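PDB 3NO4: creatinine amidohydrolase from Nostoc punctiforme PCC 73102, which probably hydrolyses non-peptide carbon-nitrogen bonds in amides, as a metal-dependent member of the creatininase superfamily. Local coordinates for residues Q35-I40 with N258-F263; Q106-Y111 with A134-A139; D110-L115 with S141-H146; H216-A221 with G231-N236. One frame throughout, in Å; residues are numbered along the deposited sequence.

Contact 1 of 4, residues Q35-I40 with N258-F263; sequences QQSKGI and NGYLEF
The phenol of Y260 reaches out of the 258-263 helix and brings its oxygen against the backbone of G39. This van der Waals contact is the closest approach of the two segments, with Y260 OH 3.4 Å from G39 CA and the carbonyl carbon of G39 a little farther off. CG of Y260 is anti to its backbone N (chi1 174°), which carries the ring away from its own helix and across to the start of the strand. Glycine suits the place: with no side chain, G39 lets the phenol oxygen come right up to the backbone.

The polar part of the contact passes through water 1. It lies in the plane of the Y260 ring, at the edge, 2.7 Å from Y260 OH, and is also 2.8 Å from S37 OG. S37 OG and Y260 OH are 4.2 Å apart, and the water bridges them. Serine, small and polar, has a second task here: S37 OG accepts the N-H of G39 at 3.1 Å in a nearly straight bond (166°), forming an ST turn. That turn helps shape the bend between helix 27-36 and strand 39-44, and it holds the hydroxyl where the water can bridge.

Beyond the two segments, Y260 also packs on V70 and T74 of helix 58-74, while F263, one turn further on, lies on Q159 and Q161 of strand 159-164. The backbone of I40 pairs with K122 and Y124, and its CB points away from 258-263. The contact thus places the C-terminal helix beside the entrance of strand 39-44 in the parallel sheet.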
# COMPACT_ATOMS: atom_id res chain seq x y z
N GLN A 35 12.68 -24.72 22.43
CA GLN A 35 13.96 -25.39 22.74
C GLN A 35 14.15 -26.67 21.91
O GLN A 35 15.27 -27.02 21.61
CB GLN A 35 14.06 -25.73 24.24
CG GLN A 35 14.00 -24.52 25.21
CD GLN A 35 15.17 -23.53 25.03
OE1 GLN A 35 14.94 -22.39 24.68
NE2 GLN A 35 16.43 -23.98 25.27
N GLN A 36 13.04 -27.36 21.58
CA GLN A 36 13.05 -28.66 20.90
C GLN A 36 12.84 -28.52 19.38
O GLN A 36 13.38 -29.30 18.61
CB GLN A 36 11.94 -29.57 21.47
CG GLN A 36 11.90 -29.68 22.99
CD GLN A 36 13.20 -30.15 23.55
OE1 GLN A 36 14.04 -30.69 22.81
NE2 GLN A 36 13.41 -29.94 24.84
N SER A 37 12.06 -27.54 18.94
CA SER A 37 11.72 -27.41 17.52
C SER A 37 11.49 -25.99 17.10
O SER A 37 11.01 -25.21 17.90
CB SER A 37 10.45 -28.22 17.20
OG SER A 37 10.09 -28.09 15.82
N LYS A 38 11.82 -25.66 15.84
CA LYS A 38 11.53 -24.34 15.28
C LYS A 38 10.42 -24.39 14.22
O LYS A 38 10.20 -23.40 13.52
CB LYS A 38 12.81 -23.68 14.71
CG LYS A 38 14.09 -23.77 15.59
CD LYS A 38 13.90 -23.16 16.99
CE LYS A 38 15.17 -23.28 17.87
NZ LYS A 38 15.09 -22.29 18.96
N GLY A 39 9.67 -25.51 14.17
CA GLY A 39 8.61 -25.69 13.19
C GLY A 39 7.22 -25.37 13.73
O GLY A 39 6.94 -25.49 14.92
N ILE A 40 6.36 -24.89 12.83
CA ILE A 40 4.97 -24.62 13.10
C ILE A 40 4.16 -24.90 11.82
O ILE A 40 4.63 -24.62 10.69
CB ILE A 40 4.76 -23.14 13.60
CG1 ILE A 40 3.30 -22.89 13.98
CG2 ILE A 40 5.24 -22.14 12.54
CD1 ILE A 40 3.06 -21.67 14.96
N ASN A 258 4.86 -37.21 6.83
CA ASN A 258 6.16 -37.47 6.21
C ASN A 258 6.71 -36.16 5.60
O ASN A 258 7.86 -35.81 5.82
CB ASN A 258 6.07 -38.61 5.18
CG ASN A 258 5.97 -39.99 5.85
OD1 ASN A 258 6.56 -40.24 6.90
ND2 ASN A 258 5.20 -40.88 5.23
N GLY A 259 5.87 -35.43 4.88
CA GLY A 259 6.29 -34.17 4.28
C GLY A 259 6.76 -33.09 5.27
O GLY A 259 7.75 -32.41 5.03
N TYR A 260 6.04 -32.96 6.38
CA TYR A 260 6.45 -32.05 7.45
C TYR A 260 7.79 -32.47 8.06
O TYR A 260 8.65 -31.61 8.30
CB TYR A 260 5.39 -31.97 8.55
CG TYR A 260 5.85 -31.15 9.71
CD1 TYR A 260 5.78 -29.77 9.66
CD2 TYR A 260 6.47 -31.75 10.84
CE1 TYR A 260 6.25 -29.00 10.71
CE2 TYR A 260 6.95 -30.96 11.89
CZ TYR A 260 6.82 -29.61 11.82
OH TYR A 260 7.28 -28.81 12.84
N LEU A 261 7.94 -33.76 8.35
CA LEU A 261 9.16 -34.26 8.98
C LEU A 261 10.36 -34.06 8.03
O LEU A 261 11.42 -33.60 8.49
CB LEU A 261 9.05 -35.71 9.43
CG LEU A 261 8.14 -35.98 10.66
CD1 LEU A 261 7.97 -37.50 10.86
CD2 LEU A 261 8.60 -35.30 11.96
N GLU A 262 10.19 -34.35 6.74
CA GLU A 262 11.24 -34.08 5.74
C GLU A 262 11.61 -32.61 5.67
O GLU A 262 12.77 -32.28 5.64
CB GLU A 262 10.85 -34.61 4.34
CG GLU A 262 10.87 -36.15 4.23
CD GLU A 262 10.38 -36.70 2.86
OE1 GLU A 262 9.93 -35.89 2.00
OE2 GLU A 262 10.45 -37.95 2.65
N PHE A 263 10.61 -31.74 5.69
CA PHE A 263 10.80 -30.27 5.75
C PHE A 263 11.55 -29.82 6.99
O PHE A 263 12.62 -29.23 6.85
CB PHE A 263 9.44 -29.56 5.64
CG PHE A 263 9.50 -28.05 5.74
CD1 PHE A 263 10.35 -27.32 4.92
CD2 PHE A 263 8.68 -27.36 6.63
CE1 PHE A 263 10.40 -25.94 4.99
CE2 PHE A 263 8.70 -25.96 6.69
CZ PHE A 263 9.57 -25.26 5.87
O HOH W 1 8.29 -30.08 14.98

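Contact 2 of 4, residues Q106-Y111 with A134-A139; sequences QVVRDY and ATLKAA
Helices 101-118 and 132-150 lie side by side, the first leading into strand 122-127 and the second leading out of it, as in the repeated beta-alpha units of a three-layer alpha/beta fold. Where these segments come nearest V108 faces A139, and the CA atoms of these two residues are 6.2 Å apart. So close an approach suits alanine, whose single methyl takes little room, and beta-branched valine, whose bulk stays near its backbone.

The contact is wholly apolar. A139 CB fits against the body of V108, 3.7 Å from its CB and 3.8 Å from CG1, the branch lying anti to the backbone N (chi1 170°). The other branch, CG2, beside the backbone N, reaches L136. That leucine does not aim its CB straight at the neighbouring helix; its longer side chain brings CD2 across instead, at about a right angle to the valine. All three residues are buried.

Elsewhere on these helices other subunits take over. D110 forms a salt bridge with R100 of the third subunit, and Q106 hydrogen-bonds to the same arginine, while T135 and A138 pack against A138 and T135 of the second subunit. Between the two segments, the leucine touches the valine methyl to methyl: L136 CD2 stands 3.8 Å from V108 CG2.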
# COMPACT_ATOMS: atom_id res chain seq x y z
N GLN A 106 0.32 -9.41 2.86
CA GLN A 106 0.60 -8.66 4.11
C GLN A 106 0.24 -9.42 5.39
O GLN A 106 0.98 -9.35 6.37
CB GLN A 106 -0.01 -7.28 4.06
CG GLN A 106 0.60 -6.40 2.89
CD GLN A 106 2.21 -6.26 2.86
OE1 GLN A 106 2.85 -5.94 3.91
NE2 GLN A 106 2.84 -6.43 1.62
N VAL A 107 -0.84 -10.19 5.35
CA VAL A 107 -1.21 -11.06 6.43
C VAL A 107 -0.10 -12.09 6.68
O VAL A 107 0.36 -12.19 7.81
CB VAL A 107 -2.60 -11.74 6.20
CG1 VAL A 107 -2.85 -12.90 7.19
CG2 VAL A 107 -3.71 -10.66 6.27
N VAL A 108 0.33 -12.81 5.62
CA VAL A 108 1.40 -13.81 5.76
C VAL A 108 2.71 -13.17 6.26
O VAL A 108 3.39 -13.69 7.16
CB VAL A 108 1.64 -14.60 4.45
CG1 VAL A 108 2.91 -15.46 4.56
CG2 VAL A 108 0.40 -15.46 4.12
N ARG A 109 3.02 -12.00 5.72
CA ARG A 109 4.21 -11.25 6.14
C ARG A 109 4.17 -10.94 7.63
O ARG A 109 5.15 -11.19 8.32
CB ARG A 109 4.33 -9.95 5.35
CG ARG A 109 5.73 -9.35 5.39
CD ARG A 109 5.74 -7.97 4.84
NE ARG A 109 5.53 -7.00 5.89
CZ ARG A 109 5.74 -5.68 5.78
NH1 ARG A 109 6.16 -5.12 4.62
NH2 ARG A 109 5.57 -4.89 6.87
N ASP A 110 3.02 -10.45 8.11
CA ASP A 110 2.82 -10.16 9.54
C ASP A 110 2.94 -11.41 10.42
O ASP A 110 3.60 -11.35 11.46
CB ASP A 110 1.47 -9.47 9.77
CG ASP A 110 1.44 -8.01 9.27
OD1 ASP A 110 2.52 -7.46 8.89
OD2 ASP A 110 0.34 -7.40 9.26
N TYR A 111 2.29 -12.51 10.03
CA TYR A 111 2.33 -13.76 10.82
C TYR A 111 3.78 -14.25 10.95
O TYR A 111 4.24 -14.50 12.07
CB TYR A 111 1.55 -14.90 10.13
CG TYR A 111 0.07 -14.98 10.35
CD1 TYR A 111 -0.76 -13.85 10.26
CD2 TYR A 111 -0.53 -16.20 10.58
CE1 TYR A 111 -2.16 -13.94 10.43
CE2 TYR A 111 -1.92 -16.32 10.75
CZ TYR A 111 -2.73 -15.21 10.64
OH TYR A 111 -4.11 -15.34 10.82
N ALA A 134 -0.68 -19.57 -5.50
CA ALA A 134 0.11 -18.51 -6.15
C ALA A 134 0.40 -17.35 -5.21
O ALA A 134 1.55 -16.94 -5.03
CB ALA A 134 -0.58 -18.01 -7.42
N THR A 135 -0.64 -16.86 -4.56
CA THR A 135 -0.51 -15.76 -3.61
C THR A 135 0.40 -16.14 -2.42
O THR A 135 1.24 -15.33 -2.03
CB THR A 135 -1.90 -15.26 -3.13
OG1 THR A 135 -2.65 -14.79 -4.27
CG2 THR A 135 -1.77 -14.14 -2.07
N LEU A 136 0.25 -17.38 -1.89
CA LEU A 136 1.12 -17.88 -0.81
C LEU A 136 2.58 -17.89 -1.22
O LEU A 136 3.43 -17.43 -0.45
CB LEU A 136 0.73 -19.28 -0.29
CG LEU A 136 -0.35 -19.35 0.77
CD1 LEU A 136 -0.65 -20.83 1.02
CD2 LEU A 136 0.00 -18.60 2.10
N LYS A 137 2.87 -18.43 -2.41
CA LYS A 137 4.25 -18.48 -2.88
C LYS A 137 4.83 -17.06 -3.05
O LYS A 137 5.98 -16.76 -2.67
CB LYS A 137 4.36 -19.32 -4.17
CG LYS A 137 4.25 -20.83 -3.90
CD LYS A 137 4.35 -21.58 -5.23
CE LYS A 137 4.35 -23.13 -5.07
NZ LYS A 137 3.96 -23.73 -6.41
N ALA A 138 4.00 -16.15 -3.56
CA ALA A 138 4.35 -14.74 -3.64
C ALA A 138 4.63 -14.14 -2.28
O ALA A 138 5.62 -13.44 -2.10
CB ALA A 138 3.26 -13.97 -4.35
N ALA A 139 3.75 -14.42 -1.33
CA ALA A 139 3.90 -13.98 0.05
C ALA A 139 5.18 -14.45 0.70
O ALA A 139 5.79 -13.71 1.46
CB ALA A 139 2.66 -14.43 0.92

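Contact 3 of 4, residues D110-L115 with S141-H146; sequences DYVTCL and SETYAH
V112 and T143 meet methyl to methyl where helices 101-118 and 132-150 of the alpha/beta fold continue side by side, and about a turn further along the second helix H146 meets T113. In the first pair V112 CG1 lies 3.5 Å from T143 CG2, the two side chains crossing obliquely. Threonine suits this place because its two branches divide the work: the methyl goes to the valine, and OG1 turns back to hydrogen-bond with the carbonyl oxygen of A139, one turn earlier in its own helix.

T113 OG1 likewise bonds to a carbonyl one turn back, R109 O, but here the hydroxyl itself also meets the other helix, lying in the plane of the H146 imidazole at the ring's edge. H146 reaches across because its CG is anti to the backbone N (chi1 -173°), and the imidazole lies over one face of the R109 guanidinium, the two planes nearly parallel.

In the next shell V112 rests on F123 of strand 122-127 and on V158, so this side of the helix faces the sheet. D110 binds R100 and T103 of the third subunit, and E142 hydrogen-bonds to S102 of the second. At the imidazole edge, T113 OG1 stands 3.5 Å from H146 CD2.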
# COMPACT_ATOMS: atom_id res chain seq x y z
N ASP A 110 3.02 -10.45 8.11
CA ASP A 110 2.82 -10.16 9.54
C ASP A 110 2.94 -11.41 10.42
O ASP A 110 3.60 -11.35 11.46
CB ASP A 110 1.47 -9.47 9.77
CG ASP A 110 1.44 -8.01 9.27
OD1 ASP A 110 2.52 -7.46 8.89
OD2 ASP A 110 0.34 -7.40 9.26
N TYR A 111 2.29 -12.51 10.03
CA TYR A 111 2.33 -13.76 10.82
C TYR A 111 3.78 -14.25 10.95
O TYR A 111 4.24 -14.50 12.07
CB TYR A 111 1.55 -14.90 10.13
CG TYR A 111 0.07 -14.98 10.35
CD1 TYR A 111 -0.76 -13.85 10.26
CD2 TYR A 111 -0.53 -16.20 10.58
CE1 TYR A 111 -2.16 -13.94 10.43
CE2 TYR A 111 -1.92 -16.32 10.75
CZ TYR A 111 -2.73 -15.21 10.64
OH TYR A 111 -4.11 -15.34 10.82
N VAL A 112 4.47 -14.36 9.79
CA VAL A 112 5.80 -14.93 9.74
C VAL A 112 6.81 -14.04 10.44
O VAL A 112 7.67 -14.55 11.16
CB VAL A 112 6.25 -15.31 8.29
CG1 VAL A 112 7.69 -15.83 8.31
CG2 VAL A 112 5.29 -16.36 7.68
N THR A 113 6.68 -12.72 10.28
CA THR A 113 7.61 -11.79 10.98
C THR A 113 7.53 -11.92 12.50
O THR A 113 8.57 -11.98 13.16
CB THR A 113 7.46 -10.33 10.51
OG1 THR A 113 7.57 -10.31 9.08
CG2 THR A 113 8.59 -9.44 11.11
N CYS A 114 6.29 -11.95 13.04
CA CYS A 114 6.10 -12.06 14.49
C CYS A 114 6.75 -13.35 15.00
O CYS A 114 7.54 -13.30 15.94
CB CYS A 114 4.61 -12.07 14.85
SG CYS A 114 3.74 -10.53 14.59
N LEU A 115 6.44 -14.46 14.36
CA LEU A 115 6.93 -15.79 14.78
C LEU A 115 8.41 -16.01 14.53
O LEU A 115 9.09 -16.63 15.37
CB LEU A 115 6.08 -16.93 14.19
CG LEU A 115 4.64 -16.95 14.73
CD1 LEU A 115 3.66 -17.62 13.76
CD2 LEU A 115 4.60 -17.55 16.15
N SER A 141 8.11 -15.18 -0.84
CA SER A 141 9.14 -14.36 -1.43
C SER A 141 9.17 -12.94 -0.83
O SER A 141 10.21 -12.45 -0.43
CB SER A 141 8.98 -14.29 -2.95
OG SER A 141 9.22 -15.55 -3.51
N GLU A 142 8.04 -12.28 -0.80
CA GLU A 142 7.92 -10.95 -0.15
C GLU A 142 8.42 -10.98 1.34
O GLU A 142 9.17 -10.09 1.79
CB GLU A 142 6.47 -10.51 -0.16
CG GLU A 142 6.24 -9.03 0.29
CD GLU A 142 5.77 -8.08 -0.82
OE1 GLU A 142 5.63 -8.48 -2.00
OE2 GLU A 142 5.56 -6.89 -0.49
N THR A 143 8.02 -12.04 2.05
CA THR A 143 8.39 -12.24 3.45
C THR A 143 9.91 -12.42 3.62
O THR A 143 10.50 -11.75 4.46
CB THR A 143 7.58 -13.36 4.07
OG1 THR A 143 6.22 -12.94 4.05
CG2 THR A 143 8.05 -13.69 5.55
N TYR A 144 10.56 -13.26 2.79
CA TYR A 144 12.01 -13.44 2.92
C TYR A 144 12.77 -12.10 2.77
O TYR A 144 13.63 -11.80 3.58
CB TYR A 144 12.58 -14.47 1.91
CG TYR A 144 11.93 -15.84 1.92
CD1 TYR A 144 11.56 -16.47 3.13
CD2 TYR A 144 11.70 -16.54 0.72
CE1 TYR A 144 10.94 -17.74 3.14
CE2 TYR A 144 11.09 -17.81 0.70
CZ TYR A 144 10.73 -18.41 1.92
OH TYR A 144 10.12 -19.64 1.94
N ALA A 145 12.39 -11.31 1.78
CA ALA A 145 13.01 -10.01 1.55
C ALA A 145 12.74 -9.05 2.73
O ALA A 145 13.65 -8.33 3.17
CB ALA A 145 12.51 -9.41 0.18
N HIS A 146 11.53 -9.12 3.28
CA HIS A 146 11.19 -8.30 4.48
C HIS A 146 12.03 -8.66 5.70
O HIS A 146 12.54 -7.76 6.34
CB HIS A 146 9.69 -8.39 4.78
CG HIS A 146 9.24 -7.47 5.87
ND1 HIS A 146 9.31 -6.10 5.76
CD2 HIS A 146 8.69 -7.72 7.09
CE1 HIS A 146 8.84 -5.54 6.87
NE2 HIS A 146 8.47 -6.51 7.70

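Contact 4 of 4, residues H216-A221 with G231-N236; sequences HRIYSA and GRMGSN. With EDO (1,2-ethanediol), chain H.
M233, a selenomethionine introduced in place of methionine, stretches from the loop after helix 221-227 to H216 and I218 in the loop before it, so the contact joins the two loops that flank helix 221-227 in the creatininase fold. Its CB points toward the 216-221 segment. From there CG stands anti to the carbonyl carbon and beside the backbone N (chi1 -61°), and the chain runs on extended to the selenium. M233 SE lies 4.0 Å from I218 CD1, the two side chains crossing at about a right angle. The chain then bends at its last torsion (chi3 74°) and drops the methyl onto the opposite backbone, M233 CE standing 3.7 Å from H216 CA, while the same methyl touches I218 CG1 at 3.9 Å. A long, unbranched and flexible side chain suits this place, as it can follow the backbone and the isoleucine together.

M233 and I218 also share F224 of helix 221-227, and backbone bonds tie M233 to S185 and H186. The nickel ion held by H50, D59 and E191 lies about 9 Å from the M233 side chain.

R217, next to I218, reaches the second subunit: its NH1 makes a salt bridge with D267 there. The rest of that guanidinium grips Y219 side-on and in plane. A molecule of 1,2-ethanediol, probably from the crystallisation liquor, lies over one face, and its O1 donates a hydrogen bond to Y219 OH. Both arginine bonds end on that same oxygen: R217 NE is 2.9 Å from Y219 OH, and R217 NH2 is 3.1 Å from Y219 OH.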
# COMPACT_ATOMS: atom_id res chain seq x y z
N HIS A 216 -11.34 -26.04 -16.93
CA HIS A 216 -10.47 -25.62 -15.86
C HIS A 216 -10.22 -24.11 -15.92
O HIS A 216 -9.40 -23.62 -15.18
CB HIS A 216 -9.11 -26.41 -15.96
CG HIS A 216 -9.28 -27.92 -16.02
ND1 HIS A 216 -9.04 -28.74 -14.93
CD2 HIS A 216 -9.69 -28.73 -17.02
CE1 HIS A 216 -9.29 -30.00 -15.26
NE2 HIS A 216 -9.70 -30.02 -16.52
N ARG A 217 -10.94 -23.38 -16.78
CA ARG A 217 -10.68 -21.97 -17.03
C ARG A 217 -11.34 -21.06 -15.96
O ARG A 217 -12.56 -21.17 -15.71
CB ARG A 217 -11.14 -21.56 -18.42
CG ARG A 217 -10.38 -22.30 -19.55
CD ARG A 217 -11.00 -22.00 -20.89
NE ARG A 217 -10.77 -20.60 -21.24
CZ ARG A 217 -11.49 -19.88 -22.12
NH1 ARG A 217 -12.53 -20.39 -22.77
NH2 ARG A 217 -11.15 -18.62 -22.35
N ILE A 218 -10.54 -20.20 -15.34
CA ILE A 218 -10.97 -19.35 -14.23
C ILE A 218 -10.45 -17.91 -14.46
O ILE A 218 -9.24 -17.67 -14.48
CB ILE A 218 -10.45 -19.85 -12.87
CG1 ILE A 218 -10.89 -21.30 -12.58
CG2 ILE A 218 -10.91 -18.91 -11.76
CD1 ILE A 218 -10.31 -21.87 -11.27
N TYR A 219 -11.38 -16.96 -14.60
CA TYR A 219 -11.06 -15.54 -14.83
C TYR A 219 -11.80 -14.74 -13.77
O TYR A 219 -11.66 -15.08 -12.61
CB TYR A 219 -11.41 -15.18 -16.28
CG TYR A 219 -10.72 -16.08 -17.29
CD1 TYR A 219 -9.34 -16.04 -17.48
CD2 TYR A 219 -11.47 -16.94 -18.08
CE1 TYR A 219 -8.71 -16.87 -18.46
CE2 TYR A 219 -10.85 -17.75 -19.06
CZ TYR A 219 -9.49 -17.70 -19.24
OH TYR A 219 -8.95 -18.54 -20.19
N SER A 220 -12.64 -13.78 -14.15
CA SER A 220 -13.38 -12.96 -13.17
C SER A 220 -14.50 -13.74 -12.49
O SER A 220 -14.98 -14.72 -13.02
CB SER A 220 -13.99 -11.73 -13.86
OG SER A 220 -15.12 -12.05 -14.67
N ALA A 221 -14.92 -13.26 -11.31
CA ALA A 221 -16.05 -13.83 -10.57
C ALA A 221 -17.32 -13.94 -11.41
O ALA A 221 -17.98 -14.96 -11.37
CB ALA A 221 -16.33 -13.00 -9.31
N GLY A 231 -21.79 -23.63 -9.38
CA GLY A 231 -20.53 -23.43 -8.68
C GLY A 231 -19.56 -24.59 -8.74
O GLY A 231 -18.41 -24.42 -8.38
N ARG A 232 -20.02 -25.75 -9.19
CA ARG A 232 -19.16 -26.92 -9.39
C ARG A 232 -18.34 -26.78 -10.66
O ARG A 232 -18.83 -26.26 -11.65
CB ARG A 232 -20.00 -28.19 -9.56
CG ARG A 232 -20.81 -28.64 -8.35
CD ARG A 232 -21.50 -29.98 -8.68
NE ARG A 232 -22.68 -29.79 -9.54
CZ ARG A 232 -23.28 -30.73 -10.27
NH1 ARG A 232 -22.80 -31.97 -10.35
NH2 ARG A 232 -24.40 -30.43 -10.94
N MSE A 233 -17.11 -27.29 -10.63
CA MSE A 233 -16.31 -27.51 -11.84
C MSE A 233 -16.07 -29.02 -12.02
O MSE A 233 -15.24 -29.61 -11.34
CB MSE A 233 -14.98 -26.78 -11.73
CG MSE A 233 -15.08 -25.24 -11.58
SE MSE A 233 -13.31 -24.52 -11.17
CE MSE A 233 -12.59 -24.74 -12.98
N GLY A 234 -16.84 -29.62 -12.91
CA GLY A 234 -16.59 -30.97 -13.42
C GLY A 234 -16.93 -32.12 -12.50
O GLY A 234 -16.66 -33.30 -12.85
N SER A 235 -17.56 -31.81 -11.37
CA SER A 235 -17.55 -32.68 -10.22
C SER A 235 -18.92 -33.25 -9.94
O SER A 235 -19.94 -32.59 -10.23
CB SER A 235 -17.02 -31.93 -8.99
OG SER A 235 -17.86 -30.88 -8.60
N ASN A 236 -18.94 -34.47 -9.42
CA ASN A 236 -20.13 -35.08 -8.86
C ASN A 236 -19.91 -35.32 -7.38
O ASN A 236 -19.64 -36.47 -6.95
CB ASN A 236 -20.51 -36.37 -9.60
CG ASN A 236 -21.86 -36.91 -9.16
OD1 ASN A 236 -22.50 -36.35 -8.28
ND2 ASN A 236 -22.28 -38.01 -9.77
C1 EDO H . -8.17 -21.35 -23.21
O1 EDO H . -7.77 -20.96 -21.88
C2 EDO H . -6.94 -21.76 -24.01
O2 EDO H . -5.78 -21.01 -23.60

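From the N terminus, the chain enters contact 1 at 35-40 and closes it only at 258-263, so this long loop encloses the other three and brings the C-terminal helix back to strand 39-44. Within it, contacts 2 and 3 open on helix 101-118, share D110 and Y111, and close on successive turns of helix 132-150; together they pack two consecutive parts of one helix pair, with R109 against H146 where they adjoin. Contact 4 follows in series, a short loop around helix 221-227 about 35 Å from contact 1, centre to centre. Contacts 1 and 3 touch where I40 of strand 39-44 packs on L115 of helix 101-118.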